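Local coordinates for protein indole-3-pyruvate decarboxylase (Azospirillum brasilense, PDB 2NXW) that catalyses the thiamine diphosphate- and magnesium-dependent decarboxylation of indole-3-pyruvate to indole-3-acetaldehyde, a step of auxin biosynthesis, at residues A[173-178]-A[320-325]; A[151-156]-A[166-171]; A[225-230]-A[247-252]; A[206-211]-A[333-338]. One frame throughout, in Å; residues are numbered along the deposited sequence.

From the N terminus, strand 152-154 leads into helix 161-175, and interaction 2 closes this short loop inside the first TPP-binding domain. The same helix then ends at residues 173-178, from which interaction 1 reaches across 141 intervening residues to the hairpin at 320-325 in the central domain. Within that long loop lies interaction 3, where helix 239-249 turns back on strand 225-229. Interaction 4 crosses interaction 1: it opens at 206-211, inside the long loop, and ends at 333-338, beyond it, so that interaction 3 lies within its loop as well. Interactions 1 and 4 also touch directly, Arg-323 O lying 2.9 Å from Ile-335 N, whereas interactions 2 and 3 are about 16 Å apart at their nearest atoms.

Interaction 1: residues A[173-178]-A[320-325]; sequences RAQSRP and AFDRAV. Unlike the reference sequence in segment 173-178: Gln-175 (reference Leu).
Arg-177 and Asp-322 form the salt bridge of this contact. Arg-177 NH2 meets Asp-322 OD2 at 3.1 Å, in the guanidinium plane and on the syn lone pair, although the guanidinium and carboxylate planes lie 55° apart; a weak second bond goes to OD1. Both charges have further partners: Arg-177 NH1 binds the carbonyl of Tyr-107, and Asp-322 OD1 pairs with Lys-110, which also makes a cation-pi contact with Phe-321. An aspartate thus suits a turn facing two cations.

Among the uncharged bonds, Gln-175, a leucine in the reference sequence, sends NE2 to Asp-322 O in a weak but straight hydrogen bond of 3.3 Å. The bend at chi2 (-72°) carries its amide across to the turn.

Water supplies the remaining bridges. One joins Ala-174 O to Arg-323 NH1, at 2.7 Å from the carbonyl oxygen; another accepts from Arg-177 NE and donates weakly to Asp-322 OD1. The aliphatic part of Arg-323 packs on the helix end, with CD 3.6 Å from Ala-174 O.

The helix terminus, left at Ser-176 with positive phi, meets a type I' turn from Phe-321 to Ala-324, the tight connection typical of a two-residue beta hairpin.

Interaction 2: residues A[151-156]-A[166-171]; sequences AQARLD and ARVLGA
Ala-151 and Ala-171 meet methyl to methyl at the apolar centre, their CB atoms 3.6 Å apart, where helix 161-175 packs on strand 152-154 as part of a beta-alpha-beta unit completed by strand 179-184. The short axes run nearly antiparallel, at 157°, and approach to 8.3 Å. Alanines suit this interface because a single methyl lets the helix settle close to the strand. Beside them Val-168 spans the two alanines on the helix-facing side of the strand: its CG2 touches Ala-153 CB at 3.6 Å, while CG1 lies more loosely near Ala-151 CB. Val-168 also leans on Val-179 of the neighbouring strand, so the branched residue touches two neighbouring strands.

Outward from this core the contact turns polar through Arg-167. Its chain leaves with CG anti to the backbone N (chi1 175°) and bends at chi3, which folds the guanidinium back over the strand, with Val-168 CG2 against one face, offset toward the rim. The same NH2 that reaches the strand forms a salt bridge with Glu-164, one helical turn earlier. A methionine in place of Arg-167 would probably leave the carbonyl of Gln-152 without this donor and Glu-164 without its countercharge. Water bridges Arg-167 NH1 to Gln-152 N. Beside it, Arg-167 NH2 donates to Gln-152 O at 2.9 Å, the oxygen near the guanidinium plane and the donor tilted 30° from the carbonyl plane.

Interaction 3: residues A[225-230]-A[247-252]; sequences PVLMVC and QRLGVP
Val-251 presents its two methyls to two different residues of strand 225-229. Val-251 CG1 lies 3.6 Å from Pro-225 CG, the two side chains crossing at a slant; Val-251 CG2 lies 3.7 Å from Leu-227 CB. This division follows from chi1 of -55°, which sets CG1 anti to the carbonyl carbon and CG2 between the backbone N and that carbon. A beta-branched residue is apt here, since its branches spread from one CB toward both neighbours. An alanine in its place would probably open a gap beside the Pro-225 ring and Leu-227 CB, costing each one of its apolar contacts.

Leu-249, the last residue of helix 239-249, adds a looser touch, with CD2 4.4 Å from Leu-227 CB, and packs also on Leu-216 and Met-219 of helix 205-221. Gly-250 follows with positive phi, a conformation that favours glycine, and turns the chain from the helix toward the sheet. Pro-252 lies alongside Pro-225, its CD 3.3 Å from Pro-225 O.

The backbone then joins the sheet: Leu-227 N donates to Pro-252 O at 2.8 Å with an N-H...O angle of 175°. This is the return of a beta-alpha-beta crossover into parallel strand 253-255. Its chemistry is a division of labour: apolar side chains pack the helix end on the strand, while a straight backbone bond begins the pairing, which continues between Leu-227 and Val-254.

Interaction 4: residues A[206-211]-A[333-338]; sequences DALAAC and ADIPLA
Ile-335 reaches helix 205-221 with CG1 anti to its carbonyl carbon (chi1 -64°) and chi2 extended at -171°, which carries CD1 out to the helix while CG2 branches off to a separate partner. On the helix, Leu-208, with CG anti to its backbone N (chi1 175°), offers CD1 to Ile-335 CG2.

The extended Ile-335 CD1 approaches Cys-211 CB at 3.7 Å and Cys-211 SG at 3.9 Å, and Ile-335 CD1 also lies 3.8 Å from Ala-207 O. The shorter branch, Ile-335 CG2, touches Leu-208 CD1 at 4.0 Å, these two side chains meeting at a slant. Isoleucine suits the place because its two branches reach different helix residues: the longer one Ala-207 and Cys-211, the shorter Leu-208. Small Ala-207 and Cys-211, one turn apart, leave room for the long one.

Ile-335 lies between strand 330-333 and helix 337-346, with Pro-336 at the N-cap. It packs as well on Val-325 and Leu-340, so helix 205-221 is laid against the edge region of the central domain's mixed sheet.

No hydrogen bond links the two segments. The attachment is therefore apolar, resting on the burial and shape of Ile-335, while backbone hydrogen bonds tie Ile-335 to Arg-323 and Asp-334 to Asp-204.

Interaction 1: residues A[173-178]-A[320-325]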
loop_
_atom_site.group_PDB
_atom_site.type_symbol
_atom_site.label_atom_id
_atom_site.label_comp_id
_atom_site.label_asym_id
_atom_site.label_seq_id
_atom_site.Cartn_x
_atom_site.Cartn_y
_atom_site.Cartn_z
ATOM N N ARG A 173 4.210 21.536 -18.209
ATOM C CA ARG A 173 3.346 22.442 -18.962
ATOM C C ARG A 173 2.043 21.788 -19.405
ATOM O O ARG A 173 1.006 22.454 -19.507
ATOM C CB ARG A 173 4.104 22.983 -20.184
ATOM C CG ARG A 173 5.059 24.123 -19.857
ATOM C CD ARG A 173 6.357 24.044 -20.642
ATOM N NE ARG A 173 6.168 24.146 -22.087
ATOM C CZ ARG A 173 5.874 25.266 -22.739
ATOM N NH1 ARG A 173 5.726 26.411 -22.081
ATOM N NH2 ARG A 173 5.742 25.244 -24.060
ATOM N N ALA A 174 2.077 20.481 -19.640
ATOM C CA ALA A 174 0.884 19.786 -20.096
ATOM C C ALA A 174 -0.140 19.549 -19.006
ATOM O O ALA A 174 -1.335 19.521 -19.279
ATOM C CB ALA A 174 1.262 18.459 -20.756
ATOM N N GLN A 175 0.320 19.385 -17.769
ATOM C CA GLN A 175 -0.610 19.133 -16.679
ATOM C C GLN A 175 -0.571 20.190 -15.595
ATOM O O GLN A 175 -1.318 20.098 -14.631
ATOM C CB GLN A 175 -0.355 17.751 -16.073
ATOM C CG GLN A 175 -0.789 16.600 -16.985
ATOM C CD GLN A 175 -2.306 16.447 -17.090
ATOM O OE1 GLN A 175 -3.059 17.425 -16.996
ATOM N NE2 GLN A 175 -2.760 15.215 -17.307
ATOM N N SER A 176 0.294 21.185 -15.757
ATOM C CA SER A 176 0.411 22.274 -14.783
ATOM C C SER A 176 0.651 21.754 -13.363
ATOM O O SER A 176 -0.082 22.089 -12.430
ATOM C CB SER A 176 -0.849 23.151 -14.826
ATOM O OG SER A 176 -0.633 24.394 -14.174
ATOM N N ARG A 177 1.680 20.924 -13.213
ATOM C CA ARG A 177 2.052 20.356 -11.917
ATOM C C ARG A 177 3.572 20.375 -11.826
ATOM O O ARG A 177 4.267 20.438 -12.837
ATOM C CB ARG A 177 1.613 18.904 -11.805
ATOM C CG ARG A 177 0.168 18.611 -12.129
ATOM C CD ARG A 177 -0.649 18.460 -10.873
ATOM N NE ARG A 177 -1.930 17.813 -11.141
ATOM C CZ ARG A 177 -2.965 17.854 -10.312
ATOM N NH1 ARG A 177 -2.864 18.514 -9.165
ATOM N NH2 ARG A 177 -4.104 17.252 -10.627
ATOM N N PRO A 178 4.115 20.296 -10.613
ATOM C CA PRO A 178 5.566 20.305 -10.416
ATOM C C PRO A 178 6.243 19.080 -11.017
ATOM O O PRO A 178 5.616 18.026 -11.170
ATOM C CB PRO A 178 5.720 20.305 -8.892
ATOM C CG PRO A 178 4.457 20.867 -8.400
ATOM C CD PRO A 178 3.406 20.322 -9.323
ATOM N N ALA A 320 -14.136 18.920 -16.614
ATOM C CA ALA A 320 -13.046 18.982 -17.583
ATOM C C ALA A 320 -11.809 19.342 -16.770
ATOM O O ALA A 320 -11.724 20.444 -16.223
ATOM C CB ALA A 320 -13.336 20.048 -18.646
ATOM N N PHE A 321 -10.851 18.425 -16.702
ATOM C CA PHE A 321 -9.659 18.633 -15.880
ATOM C C PHE A 321 -8.606 17.578 -16.196
ATOM O O PHE A 321 -8.947 16.476 -16.605
ATOM C CB PHE A 321 -10.083 18.502 -14.414
ATOM C CG PHE A 321 -9.010 18.824 -13.419
ATOM C CD1 PHE A 321 -8.565 20.129 -13.247
ATOM C CD2 PHE A 321 -8.484 17.822 -12.611
ATOM C CE1 PHE A 321 -7.614 20.436 -12.278
ATOM C CE2 PHE A 321 -7.531 18.113 -11.634
ATOM C CZ PHE A 321 -7.097 19.423 -11.468
ATOM N N ASP A 322 -7.334 17.914 -15.994
ATOM C CA ASP A 322 -6.236 16.975 -16.230
ATOM C C ASP A 322 -6.281 16.293 -17.597
ATOM O O ASP A 322 -6.003 15.099 -17.715
ATOM C CB ASP A 322 -6.199 15.899 -15.127
ATOM C CG ASP A 322 -5.416 16.336 -13.893
ATOM O OD1 ASP A 322 -4.709 17.362 -13.956
ATOM O OD2 ASP A 322 -5.504 15.629 -12.863
ATOM N N ARG A 323 -6.621 17.068 -18.621
ATOM C CA ARG A 323 -6.700 16.590 -20.003
ATOM C C ARG A 323 -7.725 15.486 -20.238
ATOM O O ARG A 323 -7.529 14.624 -21.094
ATOM C CB ARG A 323 -5.315 16.136 -20.493
ATOM C CG ARG A 323 -4.285 17.264 -20.545
ATOM C CD ARG A 323 -2.930 16.786 -21.070
ATOM N NE ARG A 323 -2.966 16.431 -22.489
ATOM C CZ ARG A 323 -2.882 17.292 -23.499
ATOM N NH1 ARG A 323 -2.749 18.593 -23.274
ATOM N NH2 ARG A 323 -2.931 16.843 -24.751
ATOM N N ALA A 324 -8.818 15.522 -19.483
ATOM C CA ALA A 324 -9.900 14.557 -19.635
ATOM C C ALA A 324 -11.210 15.267 -19.344
ATOM O O ALA A 324 -11.218 16.382 -18.823
ATOM C CB ALA A 324 -9.716 13.373 -18.674
ATOM N N VAL A 325 -12.320 14.636 -19.707
ATOM C CA VAL A 325 -13.628 15.209 -19.441
ATOM C C VAL A 325 -14.553 14.096 -18.991
ATOM O O VAL A 325 -14.733 13.102 -19.699
ATOM C CB VAL A 325 -14.233 15.888 -20.694
ATOM C CG1 VAL A 325 -15.584 16.489 -20.350
ATOM C CG2 VAL A 325 -13.291 16.971 -21.215
HETATM O O HOH W 1 -2.888 20.586 -21.223
HETATM O O HOH W 2 -2.050 16.311 -13.518
#

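Interaction 2: residues A[151-156]-A[166-171]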
loop_
_atom_site.group_PDB
_atom_site.type_symbol
_atom_site.label_atom_id
_atom_site.label_comp_id
_atom_site.label_asym_id
_atom_site.label_seq_id
_atom_site.Cartn_x
_atom_site.Cartn_y
_atom_site.Cartn_z
ATOM N N ALA A 151 6.295 14.247 -13.269
ATOM C CA ALA A 151 7.344 13.656 -14.083
ATOM C C ALA A 151 8.663 13.898 -13.383
ATOM O O ALA A 151 8.814 14.893 -12.665
ATOM C CB ALA A 151 7.357 14.288 -15.474
ATOM N N GLN A 152 9.616 12.999 -13.600
ATOM C CA GLN A 152 10.926 13.110 -12.985
ATOM C C GLN A 152 11.999 12.620 -13.939
ATOM O O GLN A 152 11.731 11.816 -14.836
ATOM C CB GLN A 152 11.030 12.230 -11.735
ATOM C CG GLN A 152 9.885 12.290 -10.731
ATOM C CD GLN A 152 8.674 11.496 -11.177
ATOM O OE1 GLN A 152 8.804 10.392 -11.729
ATOM N NE2 GLN A 152 7.486 12.039 -10.929
ATOM N N ALA A 153 13.220 13.095 -13.732
ATOM C CA ALA A 153 14.335 12.617 -14.526
ATOM C C ALA A 153 15.637 12.836 -13.786
ATOM O O ALA A 153 15.813 13.837 -13.093
ATOM C CB ALA A 153 14.386 13.321 -15.887
ATOM N N ARG A 154 16.533 11.863 -13.899
ATOM C CA ARG A 154 17.861 11.980 -13.332
ATOM C C ARG A 154 18.704 12.238 -14.576
ATOM O O ARG A 154 18.779 11.390 -15.463
ATOM C CB ARG A 154 18.305 10.682 -12.655
ATOM C CG ARG A 154 19.756 10.751 -12.212
ATOM C CD ARG A 154 20.227 9.506 -11.480
ATOM N NE ARG A 154 21.661 9.598 -11.219
ATOM C CZ ARG A 154 22.349 8.744 -10.470
ATOM N NH1 ARG A 154 21.733 7.717 -9.896
ATOM N NH2 ARG A 154 23.656 8.922 -10.294
ATOM N N LEU A 155 19.319 13.413 -14.651
ATOM C CA LEU A 155 20.119 13.772 -15.810
ATOM C C LEU A 155 21.556 13.280 -15.646
ATOM O O LEU A 155 22.492 14.071 -15.488
ATOM C CB LEU A 155 20.070 15.289 -16.008
ATOM C CG LEU A 155 18.652 15.875 -16.085
ATOM C CD1 LEU A 155 18.723 17.380 -16.307
ATOM C CD2 LEU A 155 17.877 15.209 -17.213
ATOM N N ASP A 156 21.716 11.961 -15.707
ATOM C CA ASP A 156 23.022 11.334 -15.542
ATOM C C ASP A 156 23.644 10.829 -16.844
ATOM O O ASP A 156 24.664 10.136 -16.823
ATOM C CB ASP A 156 22.921 10.169 -14.553
ATOM C CG ASP A 156 21.894 9.134 -14.969
ATOM O OD1 ASP A 156 21.450 9.144 -16.137
ATOM O OD2 ASP A 156 21.536 8.292 -14.120
ATOM N N ALA A 166 13.244 18.086 -22.154
ATOM C CA ALA A 166 12.056 18.456 -22.909
ATOM C C ALA A 166 10.848 17.644 -22.453
ATOM O O ALA A 166 9.739 18.173 -22.345
ATOM C CB ALA A 166 12.295 18.246 -24.414
ATOM N N ARG A 167 11.056 16.361 -22.174
ATOM C CA ARG A 167 9.954 15.514 -21.733
ATOM C C ARG A 167 9.403 15.969 -20.377
ATOM O O ARG A 167 8.193 16.119 -20.200
ATOM C CB ARG A 167 10.401 14.051 -21.619
ATOM C CG ARG A 167 9.326 13.128 -21.033
ATOM C CD ARG A 167 9.812 11.689 -20.866
ATOM N NE ARG A 167 10.845 11.524 -19.843
ATOM C CZ ARG A 167 10.617 11.549 -18.532
ATOM N NH1 ARG A 167 9.387 11.733 -18.078
ATOM N NH2 ARG A 167 11.618 11.371 -17.679
ATOM N N VAL A 168 10.301 16.192 -19.432
ATOM C CA VAL A 168 9.888 16.596 -18.097
ATOM C C VAL A 168 9.289 18.000 -18.051
ATOM O O VAL A 168 8.245 18.202 -17.417
ATOM C CB VAL A 168 11.063 16.461 -17.119
ATOM C CG1 VAL A 168 10.682 17.008 -15.740
ATOM C CG2 VAL A 168 11.438 14.982 -16.989
ATOM N N LEU A 169 9.927 18.968 -18.705
ATOM C CA LEU A 169 9.374 20.315 -18.702
ATOM C C LEU A 169 8.059 20.312 -19.466
ATOM O O LEU A 169 7.137 21.060 -19.139
ATOM C CB LEU A 169 10.344 21.316 -19.326
ATOM C CG LEU A 169 11.686 21.452 -18.612
ATOM C CD1 LEU A 169 12.439 22.630 -19.208
ATOM C CD2 LEU A 169 11.465 21.661 -17.102
ATOM N N GLY A 170 7.971 19.454 -20.484
ATOM C CA GLY A 170 6.756 19.360 -21.267
ATOM C C GLY A 170 5.609 18.834 -20.432
ATOM O O GLY A 170 4.465 19.254 -20.609
ATOM N N ALA A 171 5.912 17.911 -19.522
ATOM C CA ALA A 171 4.899 17.337 -18.640
ATOM C C ALA A 171 4.403 18.411 -17.660
ATOM O O ALA A 171 3.213 18.481 -17.365
ATOM C CB ALA A 171 5.484 16.153 -17.871
HETATM O O HOH W 3 8.693 10.844 -15.419
#

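Interaction 3: residues A[225-230]-A[247-252]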
loop_
_atom_site.group_PDB
_atom_site.type_symbol
_atom_site.label_atom_id
_atom_site.label_comp_id
_atom_site.label_asym_id
_atom_site.label_seq_id
_atom_site.Cartn_x
_atom_site.Cartn_y
_atom_site.Cartn_z
ATOM N N PRO A 225 -28.445 25.116 -15.613
ATOM C CA PRO A 225 -27.033 24.901 -15.919
ATOM C C PRO A 225 -26.170 26.020 -15.352
ATOM O O PRO A 225 -26.627 27.152 -15.185
ATOM C CB PRO A 225 -27.014 24.877 -17.444
ATOM C CG PRO A 225 -28.108 25.846 -17.799
ATOM C CD PRO A 225 -29.206 25.463 -16.828
ATOM N N VAL A 226 -24.923 25.686 -15.046
ATOM C CA VAL A 226 -23.981 26.655 -14.514
ATOM C C VAL A 226 -22.603 26.396 -15.100
ATOM O O VAL A 226 -22.150 25.250 -15.138
ATOM C CB VAL A 226 -23.864 26.547 -12.975
ATOM C CG1 VAL A 226 -22.732 27.450 -12.476
ATOM C CG2 VAL A 226 -25.184 26.912 -12.322
ATOM N N LEU A 227 -21.945 27.455 -15.565
ATOM C CA LEU A 227 -20.587 27.325 -16.088
ATOM C C LEU A 227 -19.640 27.845 -15.005
ATOM O O LEU A 227 -19.748 28.998 -14.589
ATOM C CB LEU A 227 -20.382 28.153 -17.369
ATOM C CG LEU A 227 -18.916 28.232 -17.826
ATOM C CD1 LEU A 227 -18.471 26.851 -18.293
ATOM C CD2 LEU A 227 -18.749 29.232 -18.955
ATOM N N MET A 228 -18.741 26.983 -14.531
ATOM C CA MET A 228 -17.753 27.377 -13.524
ATOM C C MET A 228 -16.390 27.535 -14.195
ATOM O O MET A 228 -15.904 26.619 -14.865
ATOM C CB MET A 228 -17.654 26.330 -12.412
ATOM C CG MET A 228 -18.917 26.185 -11.595
ATOM S SD MET A 228 -18.566 25.556 -9.930
ATOM C CE MET A 228 -18.049 27.067 -9.133
ATOM N N VAL A 229 -15.789 28.711 -14.034
ATOM C CA VAL A 229 -14.485 29.000 -14.618
ATOM C C VAL A 229 -13.472 28.762 -13.505
ATOM O O VAL A 229 -13.515 29.398 -12.447
ATOM C CB VAL A 229 -14.455 30.441 -15.155
ATOM C CG1 VAL A 229 -13.075 30.783 -15.682
ATOM C CG2 VAL A 229 -15.495 30.570 -16.268
ATOM N N CYS A 230 -12.547 27.846 -13.765
ATOM C CA CYS A 230 -11.620 27.394 -12.742
ATOM C C CYS A 230 -10.119 27.528 -12.999
ATOM O O CYS A 230 -9.700 28.141 -13.984
ATOM C CB CYS A 230 -12.010 25.949 -12.419
ATOM S SG CYS A 230 -13.846 25.693 -12.441
ATOM N N GLN A 247 -20.044 33.849 -23.199
ATOM C CA GLN A 247 -21.052 34.670 -23.846
ATOM C C GLN A 247 -21.925 33.816 -24.767
ATOM O O GLN A 247 -23.151 33.930 -24.746
ATOM C CB GLN A 247 -20.385 35.803 -24.637
ATOM C CG GLN A 247 -21.363 36.696 -25.403
ATOM C CD GLN A 247 -20.688 37.930 -25.996
ATOM O OE1 GLN A 247 -19.664 37.830 -26.681
ATOM N NE2 GLN A 247 -21.264 39.097 -25.738
ATOM N N ARG A 248 -21.302 32.945 -25.554
ATOM C CA ARG A 248 -22.054 32.100 -26.486
ATOM C C ARG A 248 -22.868 30.983 -25.835
ATOM O O ARG A 248 -23.933 30.616 -26.334
ATOM C CB ARG A 248 -21.113 31.479 -27.520
ATOM C CG ARG A 248 -20.358 32.489 -28.371
ATOM C CD ARG A 248 -19.713 31.816 -29.576
ATOM N NE ARG A 248 -18.887 32.761 -30.320
ATOM C CZ ARG A 248 -18.378 32.522 -31.522
ATOM N NH1 ARG A 248 -18.614 31.363 -32.125
ATOM N NH2 ARG A 248 -17.624 33.439 -32.116
ATOM N N LEU A 249 -22.377 30.441 -24.723
ATOM C CA LEU A 249 -23.069 29.343 -24.058
ATOM C C LEU A 249 -24.385 29.776 -23.416
ATOM O O LEU A 249 -25.308 28.979 -23.280
ATOM C CB LEU A 249 -22.141 28.710 -23.025
ATOM C CG LEU A 249 -22.587 27.371 -22.442
ATOM C CD1 LEU A 249 -22.684 26.316 -23.529
ATOM C CD2 LEU A 249 -21.572 26.942 -21.403
ATOM N N GLY A 250 -24.461 31.039 -23.008
ATOM C CA GLY A 250 -25.688 31.568 -22.443
ATOM C C GLY A 250 -26.190 31.051 -21.113
ATOM O O GLY A 250 -27.396 31.062 -20.868
ATOM N N VAL A 251 -25.286 30.591 -20.253
ATOM C CA VAL A 251 -25.682 30.095 -18.937
ATOM C C VAL A 251 -24.984 30.899 -17.848
ATOM O O VAL A 251 -23.991 31.573 -18.108
ATOM C CB VAL A 251 -25.338 28.587 -18.759
ATOM C CG1 VAL A 251 -25.974 27.775 -19.885
ATOM C CG2 VAL A 251 -23.829 28.377 -18.750
ATOM N N PRO A 252 -25.516 30.867 -16.614
ATOM C CA PRO A 252 -24.908 31.608 -15.501
ATOM C C PRO A 252 -23.446 31.226 -15.310
ATOM O O PRO A 252 -23.082 30.052 -15.427
ATOM C CB PRO A 252 -25.769 31.200 -14.310
ATOM C CG PRO A 252 -27.124 31.044 -14.933
ATOM C CD PRO A 252 -26.810 30.286 -16.209
#

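Interaction 4: residues A[206-211]-A[333-338]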
loop_
_atom_site.group_PDB
_atom_site.type_symbol
_atom_site.label_atom_id
_atom_site.label_comp_id
_atom_site.label_asym_id
_atom_site.label_seq_id
_atom_site.Cartn_x
_atom_site.Cartn_y
_atom_site.Cartn_z
ATOM N N ASP A 206 -11.527 12.542 -32.259
ATOM C CA ASP A 206 -12.861 11.960 -32.346
ATOM C C ASP A 206 -13.589 12.131 -31.020
ATOM O O ASP A 206 -14.758 12.520 -30.992
ATOM C CB ASP A 206 -12.790 10.472 -32.706
ATOM C CG ASP A 206 -12.316 10.238 -34.129
ATOM O OD1 ASP A 206 -12.856 10.889 -35.046
ATOM O OD2 ASP A 206 -11.409 9.400 -34.332
ATOM N N ALA A 207 -12.888 11.843 -29.925
ATOM C CA ALA A 207 -13.464 11.969 -28.592
ATOM C C ALA A 207 -13.774 13.431 -28.301
ATOM O O ALA A 207 -14.750 13.737 -27.617
ATOM C CB ALA A 207 -12.502 11.421 -27.544
ATOM N N LEU A 208 -12.934 14.322 -28.816
ATOM C CA LEU A 208 -13.126 15.754 -28.628
ATOM C C LEU A 208 -14.453 16.196 -29.240
ATOM O O LEU A 208 -15.240 16.900 -28.606
ATOM C CB LEU A 208 -11.978 16.530 -29.276
ATOM C CG LEU A 208 -12.087 18.057 -29.271
ATOM C CD1 LEU A 208 -12.237 18.559 -27.837
ATOM C CD2 LEU A 208 -10.851 18.658 -29.926
ATOM N N ALA A 209 -14.701 15.770 -30.474
ATOM C CA ALA A 209 -15.934 16.123 -31.169
ATOM C C ALA A 209 -17.170 15.560 -30.467
ATOM O O ALA A 209 -18.156 16.271 -30.257
ATOM C CB ALA A 209 -15.875 15.620 -32.611
ATOM N N ALA A 210 -17.112 14.282 -30.107
ATOM C CA ALA A 210 -18.218 13.629 -29.428
ATOM C C ALA A 210 -18.474 14.292 -28.077
ATOM O O ALA A 210 -19.618 14.550 -27.706
ATOM C CB ALA A 210 -17.911 12.148 -29.234
ATOM N N CYS A 211 -17.396 14.573 -27.353
ATOM C CA CYS A 211 -17.499 15.208 -26.047
ATOM C C CYS A 211 -18.158 16.585 -26.154
ATOM O O CYS A 211 -19.083 16.900 -25.409
ATOM C CB CYS A 211 -16.104 15.338 -25.436
ATOM S SG CYS A 211 -16.084 16.096 -23.803
ATOM N N ALA A 333 -10.877 10.574 -22.592
ATOM C CA ALA A 333 -9.464 10.788 -22.330
ATOM C C ALA A 333 -8.806 11.563 -23.466
ATOM O O ALA A 333 -9.351 11.662 -24.564
ATOM C CB ALA A 333 -8.760 9.440 -22.130
ATOM N N ASP A 334 -7.631 12.118 -23.188
ATOM C CA ASP A 334 -6.869 12.882 -24.164
ATOM C C ASP A 334 -7.624 14.071 -24.746
ATOM O O ASP A 334 -7.699 14.254 -25.962
ATOM C CB ASP A 334 -6.385 11.960 -25.290
ATOM C CG ASP A 334 -5.620 10.762 -24.764
ATOM O OD1 ASP A 334 -4.932 10.908 -23.734
ATOM O OD2 ASP A 334 -5.702 9.679 -25.382
ATOM N N ILE A 335 -8.177 14.887 -23.858
ATOM C CA ILE A 335 -8.906 16.076 -24.262
ATOM C C ILE A 335 -8.325 17.291 -23.554
ATOM O O ILE A 335 -8.625 17.537 -22.385
ATOM C CB ILE A 335 -10.404 15.970 -23.913
ATOM C CG1 ILE A 335 -11.035 14.831 -24.720
ATOM C CG2 ILE A 335 -11.101 17.308 -24.179
ATOM C CD1 ILE A 335 -12.540 14.763 -24.637
ATOM N N PRO A 336 -7.457 18.046 -24.241
ATOM C CA PRO A 336 -6.860 19.238 -23.634
ATOM C C PRO A 336 -7.962 20.271 -23.452
ATOM O O PRO A 336 -8.862 20.371 -24.279
ATOM C CB PRO A 336 -5.811 19.662 -24.660
ATOM C CG PRO A 336 -6.384 19.170 -25.964
ATOM C CD PRO A 336 -6.943 17.823 -25.605
ATOM N N LEU A 337 -7.908 21.022 -22.361
ATOM C CA LEU A 337 -8.928 22.024 -22.092
ATOM C C LEU A 337 -9.056 23.041 -23.229
ATOM O O LEU A 337 -10.166 23.400 -23.615
ATOM C CB LEU A 337 -8.624 22.741 -20.776
ATOM C CG LEU A 337 -9.789 23.559 -20.206
ATOM C CD1 LEU A 337 -10.932 22.625 -19.840
ATOM C CD2 LEU A 337 -9.338 24.336 -18.981
ATOM N N ALA A 338 -7.930 23.502 -23.765
ATOM C CA ALA A 338 -7.968 24.469 -24.849
ATOM C C ALA A 338 -8.705 23.894 -26.055
ATOM O O ALA A 338 -9.429 24.611 -26.745
ATOM C CB ALA A 338 -6.553 24.880 -25.243
#